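Local coordinates for major exported protein (Pseudomonas aeruginosa, PDB 3HE1) that is secreted and, as a member of the Hcp family, probably assembles into rings that form part of the type VI secretion tube, at residues R85-V90 with F168-I173; V91-F96 with T161-V166; I118-T123 with H131-V136. All coordinates share one frame; numbering follows the deposited sequence.

Interaction 1 of 3, residues R85-V90 with F168-I173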
loop_
_atom_site.group_PDB
_atom_site.type_symbol
_atom_site.label_atom_id
_atom_site.label_comp_id
_atom_site.label_asym_id
_atom_site.label_seq_id
_atom_site.Cartn_x
_atom_site.Cartn_y
_atom_site.Cartn_z
ATOM N N ARG A 85 0.570 -20.361 -26.234
ATOM C CA ARG A 85 0.668 -19.975 -24.832
ATOM C C ARG A 85 2.085 -19.510 -24.477
ATOM O O ARG A 85 3.049 -19.799 -25.184
ATOM C CB ARG A 85 0.196 -21.116 -23.908
ATOM C CG ARG A 85 1.180 -22.289 -23.721
ATOM C CD ARG A 85 1.375 -23.131 -24.986
ATOM N NE ARG A 85 2.291 -24.255 -24.765
ATOM C CZ ARG A 85 2.740 -25.064 -25.725
ATOM N NH1 ARG A 85 3.566 -26.058 -25.427
ATOM N NH2 ARG A 85 2.362 -24.876 -26.985
ATOM N N VAL A 86 2.201 -18.777 -23.378
ATOM C CA VAL A 86 3.479 -18.254 -22.943
ATOM C C VAL A 86 3.665 -18.572 -21.457
ATOM O O VAL A 86 2.908 -18.085 -20.615
ATOM C CB VAL A 86 3.537 -16.721 -23.179
ATOM C CG1 VAL A 86 4.594 -16.063 -22.307
ATOM C CG2 VAL A 86 3.770 -16.412 -24.650
ATOM N N HIS A 87 4.653 -19.395 -21.122
ATOM C CA HIS A 87 4.912 -19.672 -19.711
ATOM C C HIS A 87 5.755 -18.590 -19.053
ATOM O O HIS A 87 6.563 -17.929 -19.717
ATOM C CB HIS A 87 5.571 -21.031 -19.531
ATOM C CG HIS A 87 4.705 -22.171 -19.953
ATOM N ND1 HIS A 87 4.405 -23.227 -19.121
ATOM C CD2 HIS A 87 4.059 -22.412 -21.119
ATOM C CE1 HIS A 87 3.629 -24.081 -19.761
ATOM N NE2 HIS A 87 3.396 -23.606 -20.973
ATOM N N LYS A 88 5.538 -18.412 -17.749
ATOM C CA LYS A 88 6.343 -17.525 -16.909
ATOM C C LYS A 88 7.155 -18.349 -15.922
ATOM O O LYS A 88 6.740 -19.451 -15.557
ATOM C CB LYS A 88 5.456 -16.555 -16.132
ATOM C CG LYS A 88 4.622 -15.663 -17.010
ATOM C CD LYS A 88 5.443 -15.140 -18.154
ATOM C CE LYS A 88 4.697 -14.076 -18.929
ATOM N NZ LYS A 88 5.293 -13.867 -20.280
ATOM N N PRO A 89 8.311 -17.818 -15.475
ATOM C CA PRO A 89 9.198 -18.619 -14.622
ATOM C C PRO A 89 8.490 -19.067 -13.368
ATOM O O PRO A 89 7.597 -18.349 -12.906
ATOM C CB PRO A 89 10.319 -17.641 -14.269
ATOM C CG PRO A 89 10.325 -16.657 -15.389
ATOM C CD PRO A 89 8.879 -16.490 -15.764
ATOM N N VAL A 90 8.851 -20.232 -12.834
ATOM C CA VAL A 90 8.265 -20.663 -11.567
ATOM C C VAL A 90 9.021 -19.999 -10.431
ATOM O O VAL A 90 10.245 -19.868 -10.490
ATOM C CB VAL A 90 8.252 -22.192 -11.399
ATOM C CG1 VAL A 90 7.741 -22.576 -10.005
ATOM C CG2 VAL A 90 7.384 -22.823 -12.466
ATOM N N PHE A 168 12.822 -20.430 -11.489
ATOM C CA PHE A 168 13.217 -21.427 -12.461
ATOM C C PHE A 168 12.469 -21.204 -13.771
ATOM O O PHE A 168 11.267 -20.943 -13.781
ATOM C CB PHE A 168 12.862 -22.826 -11.973
ATOM C CG PHE A 168 13.180 -23.088 -10.527
ATOM C CD1 PHE A 168 14.302 -23.837 -10.175
ATOM C CD2 PHE A 168 12.335 -22.632 -9.519
ATOM C CE1 PHE A 168 14.593 -24.113 -8.836
ATOM C CE2 PHE A 168 12.615 -22.893 -8.185
ATOM C CZ PHE A 168 13.746 -23.643 -7.843
ATOM N N THR A 169 13.182 -21.307 -14.880
ATOM C CA THR A 169 12.530 -21.621 -16.124
ATOM C C THR A 169 12.666 -23.142 -16.257
ATOM O O THR A 169 13.217 -23.789 -15.362
ATOM C CB THR A 169 13.136 -20.859 -17.307
ATOM O OG1 THR A 169 14.497 -21.264 -17.499
ATOM C CG2 THR A 169 13.054 -19.349 -17.046
ATOM N N TYR A 170 12.132 -23.705 -17.339
ATOM C CA TYR A 170 12.056 -25.157 -17.515
ATOM C C TYR A 170 11.568 -25.496 -18.916
ATOM O O TYR A 170 10.996 -24.662 -19.611
ATOM C CB TYR A 170 11.067 -25.759 -16.526
ATOM C CG TYR A 170 9.741 -25.054 -16.590
ATOM C CD1 TYR A 170 8.833 -25.328 -17.602
ATOM C CD2 TYR A 170 9.413 -24.085 -15.658
ATOM C CE1 TYR A 170 7.624 -24.666 -17.670
ATOM C CE2 TYR A 170 8.211 -23.424 -15.714
ATOM C CZ TYR A 170 7.318 -23.715 -16.719
ATOM O OH TYR A 170 6.119 -23.039 -16.771
ATOM N N ARG A 171 11.789 -26.737 -19.317
ATOM C CA ARG A 171 11.352 -27.196 -20.618
ATOM C C ARG A 171 9.921 -27.732 -20.514
ATOM O O ARG A 171 9.206 -27.825 -21.507
ATOM C CB ARG A 171 12.311 -28.267 -21.144
ATOM C CG ARG A 171 11.749 -29.104 -22.285
ATOM C CD ARG A 171 12.554 -30.383 -22.533
ATOM N NE ARG A 171 12.613 -31.302 -21.388
ATOM C CZ ARG A 171 11.927 -32.443 -21.288
ATOM N NH1 ARG A 171 11.096 -32.815 -22.253
ATOM N NH2 ARG A 171 12.071 -33.213 -20.216
ATOM N N LYS A 172 9.488 -28.051 -19.302
ATOM C CA LYS A 172 8.207 -28.699 -19.150
ATOM C C LYS A 172 7.801 -28.755 -17.705
ATOM O O LYS A 172 8.629 -28.853 -16.818
ATOM C CB LYS A 172 8.276 -30.116 -19.720
ATOM C CG LYS A 172 6.986 -30.918 -19.652
ATOM C CD LYS A 172 7.186 -32.294 -20.276
ATOM C CE LYS A 172 5.971 -33.185 -20.087
ATOM N NZ LYS A 172 6.209 -34.527 -20.655
ATOM N N ILE A 173 6.500 -28.729 -17.484
ATOM C CA ILE A 173 5.959 -28.699 -16.153
ATOM C C ILE A 173 4.738 -29.575 -16.165
ATOM O O ILE A 173 4.008 -29.638 -17.156
ATOM C CB ILE A 173 5.522 -27.297 -15.812
ATOM C CG1 ILE A 173 4.805 -27.264 -14.462
ATOM C CG2 ILE A 173 4.636 -26.804 -16.911
ATOM C CD1 ILE A 173 4.612 -25.855 -13.917
#
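Val90 and Phe168 form an antiparallel hydrogen-bonded pair, Val90 N giving to Phe168 O at 2.7 Å and Phe168 N to Val90 O at 2.8 Å, after which the two chains separate. Beyond this pair Tyr170 reaches back to the first chain. Its CG sits between the backbone N and the carbonyl carbon (chi1 52°), which turns the ring toward residues 87-90. Tyr170 OH lies 2.9 Å from His87 ND1, in the plane of the imidazole, in a hydrogen bond that either group could donate. The two rings stand steeply to each other, with planes at 79°. Because His87 NE2 is bonded in turn to Asp186, both imidazole nitrogens have partners, which probably settles the flip of the ring. Val90 CG2 is 3.4 Å from Tyr170 CE2, while Ile173 joins them, its CD1 4.4 Å from Val90 CG2 and its CG2 near His87 CE1. Pro89 and Thr169 lie side by side, Pro89 CG 4.2 Å from Thr169 CG2. Trp188 meets the Tyr170 ring edge-to-face. A buried His-Tyr pair thus sits where strands 86-95 and 162-169 part in the antiparallel sheet of the Hcp fold.

Interaction 2 of 3, residues V91-F96 with T161-V166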
loop_
_atom_site.group_PDB
_atom_site.type_symbol
_atom_site.label_atom_id
_atom_site.label_comp_id
_atom_site.label_asym_id
_atom_site.label_seq_id
_atom_site.Cartn_x
_atom_site.Cartn_y
_atom_site.Cartn_z
ATOM N N VAL A 91 8.287 -19.562 -9.411
ATOM C CA VAL A 91 8.870 -18.739 -8.367
ATOM C C VAL A 91 8.545 -19.274 -6.987
ATOM O O VAL A 91 7.408 -19.195 -6.535
ATOM C CB VAL A 91 8.338 -17.317 -8.459
ATOM C CG1 VAL A 91 9.209 -16.377 -7.633
ATOM C CG2 VAL A 91 8.282 -16.866 -9.910
ATOM N N ILE A 92 9.537 -19.824 -6.307
ATOM C CA ILE A 92 9.298 -20.313 -4.957
ATOM C C ILE A 92 9.985 -19.429 -3.916
ATOM O O ILE A 92 10.743 -18.525 -4.247
ATOM C CB ILE A 92 9.671 -21.823 -4.795
ATOM C CG1 ILE A 92 11.172 -22.061 -4.979
ATOM C CG2 ILE A 92 8.923 -22.650 -5.794
ATOM C CD1 ILE A 92 11.994 -22.002 -3.684
ATOM N N THR A 93 9.687 -19.682 -2.652
ATOM C CA THR A 93 10.314 -18.958 -1.564
ATOM C C THR A 93 10.643 -19.966 -0.482
ATOM O O THR A 93 9.852 -20.868 -0.209
ATOM C CB THR A 93 9.399 -17.842 -0.985
ATOM O OG1 THR A 93 9.147 -16.851 -1.989
ATOM C CG2 THR A 93 10.059 -17.169 0.213
ATOM N N LYS A 94 11.820 -19.813 0.115
ATOM C CA LYS A 94 12.270 -20.678 1.190
ATOM C C LYS A 94 12.948 -19.802 2.243
ATOM O O LYS A 94 12.942 -18.582 2.111
ATOM C CB LYS A 94 13.238 -21.714 0.614
ATOM C CG LYS A 94 14.028 -21.202 -0.593
ATOM C CD LYS A 94 14.900 -22.285 -1.231
ATOM C CE LYS A 94 15.883 -22.955 -0.233
ATOM N NZ LYS A 94 16.934 -22.046 0.327
ATOM N N VAL A 95 13.499 -20.411 3.293
ATOM C CA VAL A 95 14.387 -19.705 4.223
ATOM C C VAL A 95 15.848 -20.102 3.915
ATOM O O VAL A 95 16.089 -21.063 3.186
ATOM C CB VAL A 95 14.062 -20.051 5.693
ATOM C CG1 VAL A 95 12.845 -19.281 6.195
ATOM C CG2 VAL A 95 13.838 -21.538 5.835
ATOM N N PHE A 96 16.821 -19.367 4.450
ATOM C CA PHE A 96 18.240 -19.710 4.259
ATOM C C PHE A 96 18.446 -21.134 4.780
ATOM O O PHE A 96 17.879 -21.495 5.814
ATOM C CB PHE A 96 19.167 -18.765 5.055
ATOM C CG PHE A 96 19.312 -17.361 4.481
ATOM C CD1 PHE A 96 18.229 -16.662 3.997
ATOM C CD2 PHE A 96 20.547 -16.732 4.492
ATOM C CE1 PHE A 96 18.377 -15.385 3.510
ATOM C CE2 PHE A 96 20.700 -15.455 4.000
ATOM C CZ PHE A 96 19.614 -14.780 3.506
ATOM N N THR A 161 12.422 -15.300 9.406
ATOM C CA THR A 161 12.926 -13.958 9.120
ATOM C C THR A 161 13.974 -13.943 8.000
ATOM O O THR A 161 14.128 -12.951 7.293
ATOM C CB THR A 161 13.507 -13.298 10.400
ATOM O OG1 THR A 161 12.593 -13.476 11.488
ATOM C CG2 THR A 161 13.753 -11.804 10.195
ATOM N N HIS A 162 14.706 -15.035 7.840
ATOM C CA HIS A 162 15.713 -15.097 6.792
ATOM C C HIS A 162 15.126 -15.798 5.567
ATOM O O HIS A 162 14.812 -16.997 5.606
ATOM C CB HIS A 162 16.989 -15.794 7.290
ATOM C CG HIS A 162 17.508 -15.266 8.599
ATOM N ND1 HIS A 162 18.337 -16.002 9.422
ATOM C CD2 HIS A 162 17.309 -14.083 9.227
ATOM C CE1 HIS A 162 18.628 -15.291 10.497
ATOM N NE2 HIS A 162 18.016 -14.124 10.406
ATOM N N LEU A 163 14.970 -15.040 4.485
ATOM C CA LEU A 163 14.208 -15.501 3.323
ATOM C C LEU A 163 14.989 -15.536 2.014
ATOM O O LEU A 163 16.094 -15.012 1.913
ATOM C CB LEU A 163 12.951 -14.652 3.135
ATOM C CG LEU A 163 11.831 -14.826 4.156
ATOM C CD1 LEU A 163 10.625 -14.037 3.701
ATOM C CD2 LEU A 163 11.490 -16.299 4.311
ATOM N N GLU A 164 14.383 -16.142 1.002
ATOM C CA GLU A 164 15.086 -16.399 -0.234
ATOM C C GLU A 164 14.123 -16.928 -1.292
ATOM O O GLU A 164 13.587 -18.031 -1.171
ATOM C CB GLU A 164 16.207 -17.389 0.046
ATOM C CG GLU A 164 16.884 -17.972 -1.164
ATOM C CD GLU A 164 18.116 -18.784 -0.780
ATOM O OE1 GLU A 164 19.196 -18.164 -0.597
ATOM O OE2 GLU A 164 17.998 -20.033 -0.656
ATOM N N ASP A 165 13.892 -16.115 -2.316
ATOM C CA ASP A 165 13.061 -16.496 -3.450
ATOM C C ASP A 165 13.927 -17.017 -4.575
ATOM O O ASP A 165 14.931 -16.399 -4.914
ATOM C CB ASP A 165 12.303 -15.284 -3.995
ATOM C CG ASP A 165 11.486 -14.574 -2.942
ATOM O OD1 ASP A 165 11.119 -15.198 -1.924
ATOM O OD2 ASP A 165 11.198 -13.381 -3.155
ATOM N N VAL A 166 13.516 -18.121 -5.189
ATOM C CA VAL A 166 14.243 -18.654 -6.339
ATOM C C VAL A 166 13.347 -18.853 -7.560
ATOM O O VAL A 166 12.228 -19.339 -7.432
ATOM C CB VAL A 166 14.937 -19.977 -5.994
ATOM C CG1 VAL A 166 15.689 -20.511 -7.206
ATOM C CG2 VAL A 166 15.876 -19.778 -4.810
#
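Lys94 and Glu164 run side by side from adjacent strands, pointing the same way, and join in a salt bridge between Lys94 NZ and Glu164 OE2, modelled at 2.5 Å, a length too short to be trusted. Glutamate CG is anti to the backbone N (chi1 169°), and the chain stays extended to the carboxylate; the lysine instead bends at its last two torsions, bringing Lys94 NZ over to OE2 and also to its own neighbour Val95 O, 3.1 Å away. Asp97 is a second anionic partner of the ammonium, and Ser100 bonds to OE2, so the charged pair is tied to the start of helix 100-109. These residues belong to an antiparallel ladder between strands 86-95 and 162-169 of the Hcp sheet, in which Ile92 pairs with Val166 and Lys94 N bonds to Glu164 O at 2.8 Å. On the other face of the sheet, Thr93 and Asp165 also lie side by side: Thr93 OG1 donates to Asp165 OD1 across 2.6 Å, approaching from above the carboxylate plane, and Tyr148 bonds to the same oxygen. Beside the start of strand 162-169, His162 turns the edge of its imidazole toward the face of Phe96, centroids 5.9 Å apart and planes at 64°, while its ND1 bonds to Tyr132 of a neighbouring subunit.

Interaction 3 of 3, residues I118-T123 with H131-V136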
loop_
_atom_site.group_PDB
_atom_site.type_symbol
_atom_site.label_atom_id
_atom_site.label_comp_id
_atom_site.label_asym_id
_atom_site.label_seq_id
_atom_site.Cartn_x
_atom_site.Cartn_y
_atom_site.Cartn_z
ATOM N N ILE A 118 7.806 -29.992 -6.777
ATOM C CA ILE A 118 7.117 -29.306 -5.689
ATOM C C ILE A 118 5.903 -30.112 -5.223
ATOM O O ILE A 118 4.972 -30.362 -5.979
ATOM C CB ILE A 118 6.604 -27.916 -6.136
ATOM C CG1 ILE A 118 7.756 -26.994 -6.509
ATOM C CG2 ILE A 118 5.806 -27.259 -5.033
ATOM C CD1 ILE A 118 8.493 -26.467 -5.307
ATOM N N GLN A 119 5.912 -30.494 -3.960
ATOM C CA GLN A 119 4.862 -31.320 -3.425
ATOM C C GLN A 119 3.982 -30.529 -2.482
ATOM O O GLN A 119 4.458 -29.975 -1.493
ATOM C CB GLN A 119 5.464 -32.503 -2.681
ATOM C CG GLN A 119 6.134 -33.497 -3.588
ATOM C CD GLN A 119 6.322 -34.839 -2.906
ATOM O OE1 GLN A 119 6.100 -34.978 -1.692
ATOM N NE2 GLN A 119 6.733 -35.839 -3.684
ATOM N N TRP A 120 2.685 -30.514 -2.775
ATOM C CA TRP A 120 1.748 -29.690 -2.033
ATOM C C TRP A 120 1.044 -30.463 -0.908
ATOM O O TRP A 120 0.627 -31.611 -1.092
ATOM C CB TRP A 120 0.740 -29.063 -2.998
ATOM C CG TRP A 120 1.367 -28.340 -4.177
ATOM C CD1 TRP A 120 1.908 -28.907 -5.301
ATOM C CD2 TRP A 120 1.497 -26.928 -4.341
ATOM N NE1 TRP A 120 2.370 -27.933 -6.151
ATOM C CE2 TRP A 120 2.122 -26.707 -5.590
ATOM C CE3 TRP A 120 1.142 -25.823 -3.555
ATOM C CZ2 TRP A 120 2.402 -25.432 -6.072
ATOM C CZ3 TRP A 120 1.424 -24.550 -4.033
ATOM C CH2 TRP A 120 2.051 -24.367 -5.278
ATOM N N TYR A 121 0.921 -29.822 0.254
ATOM C CA TYR A 121 0.302 -30.452 1.427
ATOM C C TYR A 121 -0.885 -29.662 1.998
ATOM O O TYR A 121 -0.939 -28.429 1.913
ATOM C CB TYR A 121 1.345 -30.711 2.515
ATOM C CG TYR A 121 2.304 -31.827 2.170
ATOM C CD1 TYR A 121 2.092 -33.119 2.639
ATOM C CD2 TYR A 121 3.417 -31.591 1.362
ATOM C CE1 TYR A 121 2.965 -34.148 2.320
ATOM C CE2 TYR A 121 4.295 -32.617 1.035
ATOM C CZ TYR A 121 4.063 -33.888 1.519
ATOM O OH TYR A 121 4.926 -34.903 1.197
ATOM N N ARG A 122 -1.831 -30.392 2.580
ATOM C CA ARG A 122 -3.057 -29.809 3.110
ATOM C C ARG A 122 -3.565 -30.664 4.265
ATOM O O ARG A 122 -3.138 -31.810 4.445
ATOM C CB ARG A 122 -4.139 -29.770 2.026
ATOM C CG ARG A 122 -4.962 -31.053 1.984
ATOM C CD ARG A 122 -5.828 -31.159 0.752
ATOM N NE ARG A 122 -6.532 -32.438 0.699
ATOM C CZ ARG A 122 -7.297 -32.830 -0.317
ATOM N NH1 ARG A 122 -7.463 -32.038 -1.369
ATOM N NH2 ARG A 122 -7.906 -34.008 -0.277
ATOM N N THR A 123 -4.490 -30.110 5.038
ATOM C CA THR A 123 -5.198 -30.888 6.040
ATOM C C THR A 123 -6.352 -31.634 5.373
ATOM O O THR A 123 -7.253 -31.019 4.799
ATOM C CB THR A 123 -5.751 -29.997 7.158
ATOM O OG1 THR A 123 -4.702 -29.161 7.668
ATOM C CG2 THR A 123 -6.326 -30.852 8.282
ATOM N N HIS A 131 -0.309 -35.198 1.273
ATOM C CA HIS A 131 0.138 -34.708 -0.006
ATOM C C HIS A 131 -0.997 -34.913 -1.002
ATOM O O HIS A 131 -1.497 -36.024 -1.169
ATOM C CB HIS A 131 1.384 -35.461 -0.448
ATOM C CG HIS A 131 1.879 -35.048 -1.796
ATOM N ND1 HIS A 131 2.507 -35.919 -2.658
ATOM C CD2 HIS A 131 1.810 -33.861 -2.442
ATOM C CE1 HIS A 131 2.819 -35.280 -3.771
ATOM N NE2 HIS A 131 2.407 -34.029 -3.666
ATOM N N TYR A 132 -1.420 -33.843 -1.657
ATOM C CA TYR A 132 -2.594 -33.935 -2.514
ATOM C C TYR A 132 -2.377 -33.314 -3.901
ATOM O O TYR A 132 -3.224 -33.468 -4.772
ATOM C CB TYR A 132 -3.790 -33.269 -1.833
ATOM C CG TYR A 132 -3.714 -31.770 -1.924
ATOM C CD1 TYR A 132 -4.498 -31.074 -2.835
ATOM C CD2 TYR A 132 -2.828 -31.053 -1.129
ATOM C CE1 TYR A 132 -4.416 -29.702 -2.943
ATOM C CE2 TYR A 132 -2.737 -29.672 -1.228
ATOM C CZ TYR A 132 -3.534 -29.003 -2.141
ATOM O OH TYR A 132 -3.455 -27.635 -2.249
ATOM N N TYR A 133 -1.261 -32.613 -4.105
ATOM C CA TYR A 133 -0.968 -31.985 -5.402
ATOM C C TYR A 133 0.540 -32.033 -5.676
ATOM O O TYR A 133 1.339 -31.924 -4.739
ATOM C CB TYR A 133 -1.438 -30.531 -5.388
ATOM C CG TYR A 133 -1.705 -29.903 -6.740
ATOM C CD1 TYR A 133 -2.870 -30.182 -7.436
ATOM C CD2 TYR A 133 -0.816 -28.988 -7.295
ATOM C CE1 TYR A 133 -3.123 -29.595 -8.671
ATOM C CE2 TYR A 133 -1.064 -28.396 -8.518
ATOM C CZ TYR A 133 -2.215 -28.704 -9.201
ATOM O OH TYR A 133 -2.470 -28.124 -10.418
ATOM N N THR A 134 0.929 -32.199 -6.944
ATOM C CA THR A 134 2.340 -32.085 -7.339
ATOM C C THR A 134 2.558 -31.183 -8.546
ATOM O O THR A 134 1.795 -31.199 -9.507
ATOM C CB THR A 134 2.976 -33.439 -7.621
ATOM O OG1 THR A 134 2.851 -34.266 -6.457
ATOM C CG2 THR A 134 4.459 -33.285 -7.963
ATOM N N THR A 135 3.590 -30.360 -8.447
ATOM C CA THR A 135 4.073 -29.559 -9.558
ATOM C C THR A 135 5.498 -30.023 -9.816
ATOM O O THR A 135 6.277 -30.187 -8.882
ATOM C CB THR A 135 4.115 -28.068 -9.200
ATOM O OG1 THR A 135 2.803 -27.623 -8.833
ATOM C CG2 THR A 135 4.641 -27.253 -10.385
ATOM N N VAL A 136 5.847 -30.242 -11.072
ATOM C CA VAL A 136 7.156 -30.793 -11.367
ATOM C C VAL A 136 7.795 -30.160 -12.589
ATOM O O VAL A 136 7.187 -30.123 -13.665
ATOM C CB VAL A 136 7.053 -32.295 -11.596
ATOM C CG1 VAL A 136 8.332 -32.816 -12.205
ATOM C CG2 VAL A 136 6.769 -33.000 -10.281
#
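Trp120 lies alongside Tyr133 in an antiparallel hydrogen-bonded pair, and its side chain can be followed across the opposite strand. Trp120 CB rests 3.6 Å from Tyr133 CB and also touches the ring of Tyr132 at CE2. With CG anti to the carbonyl carbon (chi1 -52°), the indole is carried along the strand toward Thr135; CG itself lies near Tyr133 CB and O. Trp120 CD1 comes next, close to Tyr133 O and 3.4 Å from Tyr133 CD2; here the tyrosine presents its edge to the face of the five-membered ring, the planes standing at 76°. At the polar corner Trp120 NE1 donates to Thr135 OG1 over 2.7 Å, the hydroxyl tilted from the indole plane, which helps hold the turn of the ring. Farther round, CE2 and CZ2 remain near that same oxygen, and Ile118 CG2 lies over one face.

The face bearing Gln119 and Tyr121 is built round His131. Gln119 lays CB and its amide over the imidazole, amide and ring planes only 12° apart, while His131 CB sits over the Tyr121 ring, 3.9 Å from its centroid. Past these, Arg122 stretches across Tyr132, Arg122 CD lying 3.6 Å from the Tyr132 ring centroid; the guanidinium forms a salt bridge with Glu130 and a hydrogen bond to Asp47 O of a neighbouring subunit. Phe96 of that subunit packs against Trp120 and Tyr133.

Backbone bonds between Ile118 and Thr135, with Ile118 N 2.6 Å from Thr135 O, and from Trp120 N to Tyr133 O at 2.8 Å hold the register until it slips by one residue between Trp120 and Tyr121. The result is a beta hairpin of strands 112-123 and 129-137 interrupted by a beta bulge, with one aromatic side serving the subunit interface of the hexameric Hcp assembly.

In the fold
The three contacts belong to one antiparallel sheet, their centres about 18 to 19 Å apart. Along the chain they are nested: the hairpin of interaction 3 lies within the loop closed by interaction 2, itself enclosed by interaction 1. Interactions 1 and 2 are successive parts of the pairing between strands 86-95 and 162-169, and meet where Phe168 packs on Ile92. Strand 172-177 carries interaction 1 to strand 129-137, Ile173 touching Thr135, and Ile92 meets Ile118 between interactions 2 and 3. Within the six-chain assembly, interaction 3 of one subunit faces interaction 2 of the next, so these two contacts take part in the packing between subunits.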